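Local coordinates for protein Polyphosphate:AMP phosphotransferase (Pseudomonas aeruginosa PAO1, PDB 3CZP) that transfers phosphate from inorganic polyphosphate to AMP, making ADP, with magnesium as cofactor, and also accepts GMP less efficiently, at residues 3-7 with 196-201; 116-120 with 179-183; 153-158 with 186-192. One frame throughout, in Å; residues are numbered along the deposited sequence.

How the interactions relate
All three contacts gather around helix 186-203 of the N-terminal PPK2 domain. Interaction 1 lays the first modelled residues on its later turns, interaction 3 ties its first turns to the end of strand 148-155, and interaction 2 sets the loop leading into it against helix 110-119. Interactions 1 and 3 touch, F4 stacking on W153 and H155; interactions 2 and 3 meet where W183 packs on F192; interactions 1 and 2 stay about 7 Å apart at their nearest atoms. Interaction 3, the most polar, holds a salt bridge and has no exposed touching residue. Interaction 2 is mostly apolar packing, with one carboxylate oxygen against a methyl; interaction 1 adds one hydrogen bond; both include exposed residues.

Interaction 1: 3-7 with 196-201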
loop_
_atom_site.group_PDB
_atom_site.type_symbol
_atom_site.label_atom_id
_atom_site.label_comp_id
_atom_site.label_asym_id
_atom_site.label_seq_id
_atom_site.Cartn_x
_atom_site.Cartn_y
_atom_site.Cartn_z
HETATM N N MSE A 3 21.407 8.407 34.605
HETATM C CA MSE A 3 22.027 8.411 33.247
HETATM C C MSE A 3 21.795 9.769 32.569
HETATM O O MSE A 3 22.622 10.238 31.776
HETATM C CB MSE A 3 21.411 7.319 32.383
HETATM C CG MSE A 3 21.092 7.731 30.927
HETATM SE SE MSE A 3 19.953 6.370 30.064
HETATM C CE MSE A 3 21.421 5.114 29.468
ATOM N N PHE A 4 20.661 10.387 32.852
ATOM C CA PHE A 4 20.344 11.669 32.248
ATOM C C PHE A 4 21.142 12.842 32.836
ATOM O O PHE A 4 21.076 13.931 32.288
ATOM C CB PHE A 4 18.857 11.938 32.389
ATOM C CG PHE A 4 18.003 10.908 31.717
ATOM C CD1 PHE A 4 18.009 10.794 30.334
ATOM C CD2 PHE A 4 17.204 10.037 32.469
ATOM C CE1 PHE A 4 17.232 9.858 29.723
ATOM C CE2 PHE A 4 16.407 9.091 31.847
ATOM C CZ PHE A 4 16.426 8.988 30.480
ATOM N N GLU A 5 21.912 12.636 33.921
ATOM C CA GLU A 5 22.612 13.775 34.562
ATOM C C GLU A 5 23.632 14.473 33.648
ATOM O O GLU A 5 23.951 15.647 33.863
ATOM C CB GLU A 5 23.252 13.379 35.907
ATOM C CG GLU A 5 22.211 12.889 36.929
ATOM C CD GLU A 5 22.644 12.992 38.380
ATOM O OE1 GLU A 5 23.821 13.337 38.680
ATOM O OE2 GLU A 5 21.781 12.724 39.247
ATOM N N SER A 6 24.134 13.762 32.636
ATOM C CA SER A 6 25.064 14.320 31.638
ATOM C C SER A 6 24.428 15.504 30.850
ATOM O O SER A 6 25.080 16.515 30.551
ATOM C CB SER A 6 25.491 13.201 30.676
ATOM O OG SER A 6 26.800 13.414 30.186
ATOM N N ALA A 7 23.137 15.357 30.576
ATOM C CA ALA A 7 22.336 16.267 29.783
ATOM C C ALA A 7 21.485 17.139 30.735
ATOM O O ALA A 7 20.368 17.591 30.387
ATOM C CB ALA A 7 21.430 15.468 28.828
ATOM N N GLY A 196 12.317 5.407 31.364
ATOM C CA GLY A 196 13.182 5.849 30.260
ATOM C C GLY A 196 14.621 5.357 30.450
ATOM O O GLY A 196 15.264 4.835 29.516
ATOM N N GLU A 197 15.101 5.394 31.674
ATOM C CA GLU A 197 16.424 4.862 31.931
ATOM C C GLU A 197 16.596 3.383 31.588
ATOM O O GLU A 197 17.646 2.965 31.028
ATOM C CB GLU A 197 16.825 5.134 33.368
ATOM C CG GLU A 197 18.246 4.730 33.657
ATOM C CD GLU A 197 18.818 5.609 34.744
ATOM O OE1 GLU A 197 18.430 5.365 35.881
ATOM O OE2 GLU A 197 19.569 6.577 34.461
ATOM N N ARG A 198 15.592 2.584 31.964
ATOM C CA ARG A 198 15.576 1.152 31.720
ATOM C C ARG A 198 15.448 0.855 30.228
ATOM O O ARG A 198 16.208 0.066 29.688
ATOM C CB ARG A 198 14.414 0.524 32.501
ATOM C CG ARG A 198 14.350 -0.977 32.478
ATOM C CD ARG A 198 13.154 -1.513 33.282
ATOM N NE ARG A 198 13.316 -1.001 34.627
ATOM C CZ ARG A 198 13.493 -1.693 35.741
ATOM N NH1 ARG A 198 13.441 -3.026 35.749
ATOM N NH2 ARG A 198 13.691 -1.009 36.893
ATOM N N VAL A 199 14.525 1.532 29.548
ATOM C CA VAL A 199 14.419 1.431 28.076
ATOM C C VAL A 199 15.671 1.784 27.324
ATOM O O VAL A 199 16.116 1.021 26.447
ATOM C CB VAL A 199 13.198 2.281 27.538
ATOM C CG1 VAL A 199 13.171 2.345 26.078
ATOM C CG2 VAL A 199 11.848 1.669 28.065
ATOM N N LEU A 200 16.269 2.930 27.677
ATOM C CA LEU A 200 17.450 3.431 27.001
ATOM C C LEU A 200 18.706 2.556 27.211
ATOM O O LEU A 200 19.403 2.231 26.261
ATOM C CB LEU A 200 17.715 4.919 27.397
ATOM C CG LEU A 200 17.080 5.940 26.415
ATOM C CD1 LEU A 200 15.542 5.761 26.233
ATOM C CD2 LEU A 200 17.426 7.345 26.885
ATOM N N ARG A 201 18.955 2.103 28.431
ATOM C CA ARG A 201 20.062 1.214 28.689
ATOM C C ARG A 201 20.004 -0.051 27.846
ATOM O O ARG A 201 21.039 -0.537 27.314
ATOM C CB ARG A 201 20.104 0.896 30.198
ATOM C CG ARG A 201 21.018 -0.270 30.648
ATOM C CD ARG A 201 22.521 0.046 30.466
ATOM N NE ARG A 201 23.300 -1.123 30.866
ATOM C CZ ARG A 201 23.744 -1.347 32.089
ATOM N NH1 ARG A 201 24.431 -2.472 32.330
ATOM N NH2 ARG A 201 23.480 -0.456 33.063
#
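The first modelled residues of the chain dock here on one side of helix 186-203, a partly buried tertiary contact between an N-terminal tail and a helix of the N-terminal PPK2 domain. The tail reaches the helix through M3, a selenomethionine, and F4. M3 SE lies 3.8 Å from L200 CB, and its methyl CE comes within 4.0 Å of R201 N. The F4 ring packs beside it: CE1 is 3.8 Å from L200 CD2, and CZ is 4.1 Å from G196 C, which sits at the ring edge. With no side chain on G196, the ring end approaches the helix backbone directly. F4 also stacks with W153 and H155, and touches V212 of strand 210-214. On the exposed side, M3 N donates to E197 OE2 at 2.6 Å, though the carboxylate oxygen is crowded in the model and its position less sure. The chemistry thus implies a tail that combines apolar packing of F4 and M3 on L200 with a single polar tie from M3 N to E197.

Interaction 2: 116-120 with 179-183; sequences YARVE and SPLDW
A loop leans on the C-terminal part of helix 110-119, and leucine is the bump that fits it. Residues 116-119 are helical (phi -59 to -76°, psi about -35 to -47°), and E120 N still bonds to Y116 O at 3.0 Å. In the loop, S179 (-55/138°), L181 (-87/145°) and D182 are extended, while P180 (-74/-15°) and W183 (-71/-8°) turn the chain. The backbones come nearest at Y116 and L181, whose CA atoms are 7.4 Å apart. On the helix, Y116 and, one turn on, V119 and E120 direct their CA-to-CB bonds toward the loop and line a shallow hollow. L181, in the mt rotamer, fills it with one methyl: CD2 is 3.8 Å from Y116 CD1, 3.8 Å from V119 CG1 and 3.2 Å from E120 OE2. Its other methyl, CD1, turns to F192 and V188 of helix 186-203, so the side chain wedges between two helices. P180 is the second bump, its CB 3.5 Å from Y116 CE1; Y116, with chi1 t and chi2 79°, meets both residues obliquely. Behind the wedge the loop is braced within itself: S179 OG receives W183 NE1 at 3.1 Å and, weakly, L181 N at 3.3 Å. The contact across is mainly apolar and buries 223 Å². The loop follows residues 165-177, which are not modelled, and leads into helix 186-203, a position consistent with the mobile lid region of P-loop kinases; packed on helix 110-119, it may form the base of such a lid.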
loop_
_atom_site.group_PDB
_atom_site.type_symbol
_atom_site.label_atom_id
_atom_site.label_comp_id
_atom_site.label_asym_id
_atom_site.label_seq_id
_atom_site.Cartn_x
_atom_site.Cartn_y
_atom_site.Cartn_z
ATOM N N TYR A 116 4.389 5.260 27.790
ATOM C CA TYR A 116 3.056 5.745 28.194
ATOM C C TYR A 116 2.271 4.635 28.900
ATOM O O TYR A 116 1.676 4.854 29.961
ATOM C CB TYR A 116 2.333 6.304 26.981
ATOM C CG TYR A 116 0.870 6.596 27.210
ATOM C CD1 TYR A 116 0.451 7.764 27.882
ATOM C CD2 TYR A 116 -0.118 5.681 26.786
ATOM C CE1 TYR A 116 -0.922 8.013 28.095
ATOM C CE2 TYR A 116 -1.485 5.913 27.010
ATOM C CZ TYR A 116 -1.878 7.075 27.657
ATOM O OH TYR A 116 -3.225 7.307 27.830
ATOM N N ALA A 117 2.298 3.443 28.325
ATOM C CA ALA A 117 1.534 2.315 28.834
ATOM C C ALA A 117 1.930 1.962 30.299
ATOM O O ALA A 117 1.063 1.793 31.214
ATOM C CB ALA A 117 1.680 1.074 27.857
ATOM N N ARG A 118 3.228 2.016 30.556
ATOM C CA ARG A 118 3.788 1.681 31.883
ATOM C C ARG A 118 3.548 2.800 32.873
ATOM O O ARG A 118 3.033 2.555 33.963
ATOM C CB ARG A 118 5.253 1.333 31.735
ATOM C CG ARG A 118 5.926 0.721 32.911
ATOM C CD ARG A 118 5.305 -0.570 33.225
ATOM N NE ARG A 118 5.770 -1.130 34.443
ATOM C CZ ARG A 118 5.092 -1.122 35.590
ATOM N NH1 ARG A 118 3.908 -0.500 35.695
ATOM N NH2 ARG A 118 5.638 -1.730 36.648
ATOM N N VAL A 119 3.838 4.040 32.475
ATOM C CA VAL A 119 3.674 5.181 33.352
ATOM C C VAL A 119 2.212 5.311 33.787
ATOM O O VAL A 119 1.935 5.626 34.924
ATOM C CB VAL A 119 4.167 6.504 32.710
ATOM C CG1 VAL A 119 3.695 7.728 33.541
ATOM C CG2 VAL A 119 5.738 6.480 32.534
ATOM N N GLU A 120 1.288 4.972 32.893
ATOM C CA GLU A 120 -0.146 5.022 33.171
ATOM C C GLU A 120 -0.714 3.783 33.857
ATOM O O GLU A 120 -1.882 3.762 34.252
ATOM C CB GLU A 120 -0.883 5.256 31.868
ATOM C CG GLU A 120 -0.690 6.659 31.330
ATOM C CD GLU A 120 -1.467 7.671 32.158
ATOM O OE1 GLU A 120 -2.697 7.787 31.990
ATOM O OE2 GLU A 120 -0.860 8.336 33.010
ATOM N N SER A 179 0.543 15.775 24.327
ATOM C CA SER A 179 0.846 14.549 25.100
ATOM C C SER A 179 -0.359 14.050 25.919
ATOM O O SER A 179 -1.077 14.856 26.518
ATOM C CB SER A 179 2.038 14.768 26.041
ATOM O OG SER A 179 2.305 13.588 26.800
ATOM N N PRO A 180 -0.590 12.721 25.937
ATOM C CA PRO A 180 -1.673 12.160 26.767
ATOM C C PRO A 180 -1.375 12.126 28.291
ATOM O O PRO A 180 -2.312 11.960 29.092
ATOM C CB PRO A 180 -1.868 10.752 26.190
ATOM C CG PRO A 180 -0.572 10.401 25.557
ATOM C CD PRO A 180 0.124 11.679 25.172
ATOM N N LEU A 181 -0.099 12.302 28.668
ATOM C CA LEU A 181 0.322 12.396 30.089
ATOM C C LEU A 181 0.228 13.837 30.628
ATOM O O LEU A 181 0.495 14.804 29.890
ATOM C CB LEU A 181 1.775 11.908 30.274
ATOM C CG LEU A 181 2.147 10.436 30.078
ATOM C CD1 LEU A 181 3.666 10.290 30.165
ATOM C CD2 LEU A 181 1.430 9.516 31.083
ATOM N N ASP A 182 -0.142 13.967 31.909
ATOM C CA ASP A 182 -0.196 15.272 32.593
ATOM C C ASP A 182 1.160 15.546 33.215
ATOM O O ASP A 182 1.443 15.116 34.329
ATOM C CB ASP A 182 -1.292 15.296 33.677
ATOM C CG ASP A 182 -1.452 16.679 34.350
ATOM O OD1 ASP A 182 -0.612 17.589 34.146
ATOM O OD2 ASP A 182 -2.443 16.856 35.090
ATOM N N TRP A 183 1.973 16.289 32.494
ATOM C CA TRP A 183 3.303 16.588 32.935
ATOM C C TRP A 183 3.372 17.565 34.115
ATOM O O TRP A 183 4.418 17.762 34.669
ATOM C CB TRP A 183 4.141 17.036 31.750
ATOM C CG TRP A 183 4.424 15.938 30.775
ATOM C CD1 TRP A 183 3.650 15.544 29.758
ATOM C CD2 TRP A 183 5.563 15.097 30.759
ATOM N NE1 TRP A 183 4.220 14.518 29.100
ATOM C CE2 TRP A 183 5.411 14.224 29.696
ATOM C CE3 TRP A 183 6.695 14.999 31.545
ATOM C CZ2 TRP A 183 6.337 13.263 29.405
ATOM C CZ3 TRP A 183 7.605 14.064 31.248
ATOM C CH2 TRP A 183 7.431 13.210 30.188
#

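Interaction 3: 153-158 with 186-192; sequences WFHLSK and SEVYDRF
Strand 148-155 ends at H155, L156 and S157 run on extended, and K158 begins the next helix with S157 as its N-cap; helix 186-203 packs across this junction through its first two turns. CA atoms approach closest at K158 and Y189, 7.0 Å. K158, extended through chi1-chi3 (ttt) and bent at chi4 (p), runs beside the Y189 ring, with its CA over one face, to a salt bridge of NZ with D190 OD1 at 2.7 Å. K158 NZ also gives a very short 2.5 Å hydrogen bond to S186 OG, and Y189 OH (chi1 t, chi2 90°) donates to L156 O at 2.6 Å. In this P-loop kinase fold, strand 148-155 lies between strands 44-50 and 210-214 of the five-stranded parallel sheet, so these bonds join its exit to a flanking helix. H155 NE2 bonds to E8 and, weakly, to a water (3.3 Å) that donates to Y189 OH (3.0 Å). Among the aromatics, W153 CH2 meets F192 CE2 at 3.4 Å, ring planes oblique at 34°.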
loop_
_atom_site.group_PDB
_atom_site.type_symbol
_atom_site.label_atom_id
_atom_site.label_comp_id
_atom_site.label_asym_id
_atom_site.label_seq_id
_atom_site.Cartn_x
_atom_site.Cartn_y
_atom_site.Cartn_z
ATOM N N TRP A 153 16.628 11.237 22.302
ATOM C CA TRP A 153 15.902 11.541 23.508
ATOM C C TRP A 153 16.182 12.985 23.930
ATOM O O TRP A 153 17.268 13.315 24.382
ATOM C CB TRP A 153 16.315 10.567 24.629
ATOM C CG TRP A 153 15.662 10.873 25.979
ATOM C CD1 TRP A 153 15.978 11.871 26.821
ATOM C CD2 TRP A 153 14.603 10.155 26.593
ATOM N NE1 TRP A 153 15.152 11.860 27.918
ATOM C CE2 TRP A 153 14.306 10.795 27.801
ATOM C CE3 TRP A 153 13.858 9.034 26.231
ATOM C CZ2 TRP A 153 13.353 10.318 28.670
ATOM C CZ3 TRP A 153 12.881 8.581 27.103
ATOM C CH2 TRP A 153 12.646 9.209 28.285
ATOM N N PHE A 154 15.175 13.828 23.765
ATOM C CA PHE A 154 15.191 15.222 24.142
ATOM C C PHE A 154 14.897 15.346 25.631
ATOM O O PHE A 154 13.819 14.913 26.098
ATOM C CB PHE A 154 14.138 15.988 23.329
ATOM C CG PHE A 154 14.491 16.109 21.867
ATOM C CD1 PHE A 154 15.047 17.277 21.361
ATOM C CD2 PHE A 154 14.358 15.018 21.008
ATOM C CE1 PHE A 154 15.437 17.359 20.035
ATOM C CE2 PHE A 154 14.709 15.126 19.651
ATOM C CZ PHE A 154 15.242 16.274 19.180
ATOM N N HIS A 155 15.849 15.899 26.380
ATOM C CA HIS A 155 15.776 15.876 27.822
ATOM C C HIS A 155 15.582 17.248 28.463
ATOM O O HIS A 155 16.158 18.227 28.019
ATOM C CB HIS A 155 17.066 15.311 28.403
ATOM C CG HIS A 155 16.927 14.931 29.830
ATOM N ND1 HIS A 155 15.974 14.037 30.268
ATOM C CD2 HIS A 155 17.582 15.359 30.935
ATOM C CE1 HIS A 155 16.076 13.902 31.576
ATOM N NE2 HIS A 155 17.037 14.702 32.003
ATOM N N LEU A 156 14.838 17.264 29.578
ATOM C CA LEU A 156 14.894 18.348 30.536
ATOM C C LEU A 156 14.951 17.711 31.890
ATOM O O LEU A 156 14.440 16.618 32.095
ATOM C CB LEU A 156 13.664 19.262 30.455
ATOM C CG LEU A 156 13.343 20.088 29.199
ATOM C CD1 LEU A 156 11.924 20.703 29.336
ATOM C CD2 LEU A 156 14.426 21.142 28.928
ATOM N N SER A 157 15.595 18.394 32.820
ATOM C CA SER A 157 15.540 17.994 34.213
ATOM C C SER A 157 14.220 18.436 34.797
ATOM O O SER A 157 13.481 19.239 34.235
ATOM C CB SER A 157 16.722 18.537 35.032
ATOM O OG SER A 157 16.635 19.931 35.152
ATOM N N LYS A 158 13.948 17.887 35.966
ATOM C CA LYS A 158 12.710 18.179 36.658
ATOM C C LYS A 158 12.542 19.677 36.847
ATOM O O LYS A 158 11.485 20.213 36.537
ATOM C CB LYS A 158 12.697 17.454 37.987
ATOM C CG LYS A 158 11.344 17.387 38.644
ATOM C CD LYS A 158 11.425 16.446 39.788
ATOM C CE LYS A 158 10.094 16.320 40.559
ATOM N NZ LYS A 158 9.086 15.450 39.896
ATOM N N SER A 186 4.125 15.845 39.321
ATOM C CA SER A 186 5.531 15.552 39.643
ATOM C C SER A 186 5.854 14.083 39.400
ATOM O O SER A 186 6.904 13.765 38.875
ATOM C CB SER A 186 5.819 15.902 41.120
ATOM O OG SER A 186 7.187 15.687 41.448
ATOM N N GLU A 187 4.952 13.209 39.850
ATOM C CA GLU A 187 5.077 11.756 39.676
ATOM C C GLU A 187 5.230 11.343 38.209
ATOM O O GLU A 187 5.994 10.418 37.915
ATOM C CB GLU A 187 3.882 11.013 40.330
ATOM C CG GLU A 187 2.499 11.689 40.102
ATOM C CD GLU A 187 1.305 10.754 40.296
ATOM O OE1 GLU A 187 0.766 10.273 39.271
ATOM O OE2 GLU A 187 0.895 10.521 41.463
ATOM N N VAL A 188 4.525 12.024 37.295
ATOM C CA VAL A 188 4.618 11.714 35.862
ATOM C C VAL A 188 6.085 11.767 35.450
ATOM O O VAL A 188 6.628 10.731 35.097
ATOM C CB VAL A 188 3.730 12.635 34.979
ATOM C CG1 VAL A 188 4.036 12.462 33.520
ATOM C CG2 VAL A 188 2.245 12.348 35.242
ATOM N N TYR A 189 6.735 12.927 35.570
ATOM C CA TYR A 189 8.185 13.056 35.218
ATOM C C TYR A 189 9.078 11.957 35.882
ATOM O O TYR A 189 9.864 11.248 35.239
ATOM C CB TYR A 189 8.698 14.474 35.599
ATOM C CG TYR A 189 10.156 14.683 35.240
ATOM C CD1 TYR A 189 10.518 15.190 34.007
ATOM C CD2 TYR A 189 11.172 14.309 36.104
ATOM C CE1 TYR A 189 11.882 15.336 33.642
ATOM C CE2 TYR A 189 12.508 14.462 35.757
ATOM C CZ TYR A 189 12.850 14.979 34.524
ATOM O OH TYR A 189 14.167 15.108 34.180
ATOM N N ASP A 190 8.939 11.821 37.197
ATOM C CA ASP A 190 9.767 10.880 37.935
ATOM C C ASP A 190 9.636 9.467 37.370
ATOM O O ASP A 190 10.633 8.763 37.239
ATOM C CB ASP A 190 9.410 10.901 39.425
ATOM C CG ASP A 190 9.798 12.217 40.103
ATOM O OD1 ASP A 190 10.359 13.126 39.443
ATOM O OD2 ASP A 190 9.495 12.360 41.299
ATOM N N ARG A 191 8.434 9.051 37.028
ATOM C CA ARG A 191 8.254 7.687 36.538
ATOM C C ARG A 191 8.675 7.536 35.119
ATOM O O ARG A 191 9.266 6.527 34.761
ATOM C CB ARG A 191 6.810 7.192 36.725
ATOM C CG ARG A 191 6.417 7.187 38.179
ATOM C CD ARG A 191 4.983 6.738 38.365
ATOM N NE ARG A 191 4.845 5.371 37.873
ATOM C CZ ARG A 191 3.732 4.835 37.388
ATOM N NH1 ARG A 191 3.725 3.557 36.968
ATOM N NH2 ARG A 191 2.634 5.590 37.315
ATOM N N PHE A 192 8.388 8.550 34.303
ATOM C CA PHE A 192 8.802 8.561 32.931
ATOM C C PHE A 192 10.326 8.393 32.774
ATOM O O PHE A 192 10.805 7.628 31.890
ATOM C CB PHE A 192 8.399 9.871 32.295
ATOM C CG PHE A 192 8.374 9.820 30.811
ATOM C CD1 PHE A 192 7.291 9.261 30.158
ATOM C CD2 PHE A 192 9.463 10.309 30.061
ATOM C CE1 PHE A 192 7.263 9.216 28.787
ATOM C CE2 PHE A 192 9.447 10.275 28.704
ATOM C CZ PHE A 192 8.340 9.734 28.044
HETATM O O HOH W 1 16.368 13.197 34.827
#